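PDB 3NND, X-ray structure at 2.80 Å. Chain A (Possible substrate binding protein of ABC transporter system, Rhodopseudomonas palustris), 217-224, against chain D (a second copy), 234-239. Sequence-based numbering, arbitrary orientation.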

# COMPACT_ATOMS: atom_id res chain seq x y z
N PRO A 217 24.52 -13.81 6.36
CA PRO A 217 24.43 -13.41 4.96
C PRO A 217 23.01 -12.98 4.62
O PRO A 217 22.79 -11.87 4.14
CB PRO A 217 24.77 -14.70 4.20
CG PRO A 217 25.00 -15.76 5.25
CD PRO A 217 24.38 -15.27 6.50
N LEU A 218 22.05 -13.87 4.85
CA LEU A 218 20.65 -13.52 4.78
C LEU A 218 20.42 -12.17 5.44
O LEU A 218 19.98 -11.23 4.79
CB LEU A 218 19.82 -14.57 5.51
CG LEU A 218 18.99 -15.58 4.71
CD1 LEU A 218 19.31 -15.54 3.23
CD2 LEU A 218 19.17 -16.98 5.30
N THR A 219 20.73 -12.11 6.74
CA THR A 219 20.52 -10.91 7.57
C THR A 219 21.08 -9.64 6.98
O THR A 219 20.37 -8.65 6.84
CB THR A 219 21.21 -11.05 8.95
OG1 THR A 219 20.56 -12.04 9.74
CG2 THR A 219 21.16 -9.71 9.67
N LYS A 220 22.37 -9.65 6.69
CA LYS A 220 23.06 -8.47 6.19
C LYS A 220 22.38 -7.99 4.92
O LYS A 220 22.24 -6.79 4.69
CB LYS A 220 24.52 -8.82 5.92
CG LYS A 220 25.29 -9.22 7.16
CD LYS A 220 25.84 -7.99 7.87
CE LYS A 220 26.54 -8.37 9.17
NZ LYS A 220 26.66 -7.20 10.09
N LEU A 221 21.95 -8.95 4.11
CA LEU A 221 21.28 -8.71 2.84
C LEU A 221 19.91 -8.11 3.07
O LEU A 221 19.52 -7.14 2.42
CB LEU A 221 21.14 -10.05 2.13
CG LEU A 221 21.59 -10.20 0.68
CD1 LEU A 221 22.77 -9.29 0.35
CD2 LEU A 221 21.94 -11.67 0.41
N GLN A 222 19.17 -8.69 4.00
CA GLN A 222 17.83 -8.24 4.36
C GLN A 222 17.84 -6.83 4.96
O GLN A 222 16.82 -6.14 4.96
CB GLN A 222 17.17 -9.23 5.34
CG GLN A 222 15.79 -9.77 4.91
CD GLN A 222 15.03 -8.85 3.95
OE1 GLN A 222 14.91 -7.64 4.18
NE2 GLN A 222 14.52 -9.42 2.88
N ASP A 223 18.97 -6.38 5.47
CA ASP A 223 19.08 -5.05 6.00
C ASP A 223 19.06 -4.04 4.89
O ASP A 223 18.82 -2.90 5.11
CB ASP A 223 20.35 -4.88 6.83
CG ASP A 223 20.36 -5.67 8.10
OD1 ASP A 223 19.34 -5.89 8.71
OD2 ASP A 223 21.42 -6.06 8.54
N MSE A 224 19.33 -4.45 3.67
CA MSE A 224 19.35 -3.55 2.52
C MSE A 224 18.08 -3.52 1.67
O MSE A 224 18.02 -2.81 0.71
CB MSE A 224 20.52 -3.89 1.60
CG MSE A 224 21.79 -4.39 2.23
SE MSE A 224 23.23 -4.90 1.03
CE MSE A 224 23.34 -3.39 -0.04
N SER D 234 13.87 -12.91 13.89
CA SER D 234 15.27 -12.62 14.20
C SER D 234 16.04 -12.43 12.90
O SER D 234 16.69 -11.41 12.70
CB SER D 234 15.88 -13.74 15.04
OG SER D 234 17.20 -13.42 15.46
N THR D 235 15.96 -13.41 12.01
CA THR D 235 16.40 -13.17 10.65
C THR D 235 15.57 -11.99 10.17
O THR D 235 14.35 -12.01 10.28
CB THR D 235 16.13 -14.39 9.75
OG1 THR D 235 16.97 -15.47 10.15
CG2 THR D 235 16.42 -14.05 8.29
N GLY D 236 16.23 -10.96 9.66
CA GLY D 236 15.52 -9.77 9.25
C GLY D 236 16.46 -8.61 9.07
O GLY D 236 17.61 -8.63 9.54
N GLY D 237 15.98 -7.58 8.38
CA GLY D 237 16.80 -6.44 8.06
C GLY D 237 16.42 -5.23 8.86
O GLY D 237 15.46 -4.54 8.53
N ASN D 238 17.19 -4.97 9.92
CA ASN D 238 16.98 -3.81 10.79
C ASN D 238 15.64 -3.85 11.51
O ASN D 238 14.81 -2.95 11.36
CB ASN D 238 17.11 -2.53 9.98
CG ASN D 238 18.52 -2.29 9.51
OD1 ASN D 238 18.75 -1.53 8.57
ND2 ASN D 238 19.48 -2.96 10.15
N ILE D 239 15.45 -4.91 12.31
CA ILE D 239 14.20 -5.16 13.00
C ILE D 239 14.21 -4.55 14.39
O ILE D 239 13.20 -4.55 15.08
CB ILE D 239 13.98 -6.67 13.20
CG1 ILE D 239 15.16 -7.28 13.95
CG2 ILE D 239 13.76 -7.35 11.85
CD1 ILE D 239 14.87 -8.61 14.62

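What does D223(A), which buries more surface than any other residue here, contribute? Its CA-to-CB bond points sideways, chi1 is in the m well, and the carboxylate end comes nearer to chain D. There OD1 of D223(A) accepts the contact's one hydrogen bond, from the backbone N of N238(D), at 2.6 Å. The short distance flatters it: the N-H...O angle is 117°, so the bond is weak, and OD1 sits too close to a neighbour in the model for its place to be certain. An aspartate suits the site because a short acid can offer an acceptor to a backbone amide without a long reach.

Why are two glycines found at this contact? At G237(D) the CA approaches Q222(A) O to 3.1 Å, with an angle of 168° at the hydrogen, a well-aligned CA-H...O contact. A CB on G237(D) would point toward chain A and fall 1.6 Å from Q222(A) O, so the bare backbone is what permits this closeness. G236(D) is glycine for a different reason: its backbone angles would jam a CB against the preceding carbonyl O, and that CB would also clash with CG2 of I239(D), within its own chain.

What fills the rest of the contact? T235(D), equal to G237(D) in covered area, provides a methyl, CG2, 4.4 Å from CB of L218(A), a loose apolar approach. The CA-to-CB bond of Q222(A) points toward chain D, and CB lies 3.8 Å from C of G236(D), packing aliphatic carbon on the backbone. T219(A) brings CG2 to 3.7 Å from O of G236(D). With 312 Å² buried in total, this small contact has one weak hydrogen bond, and the rest is packing and a CA-H...O contact.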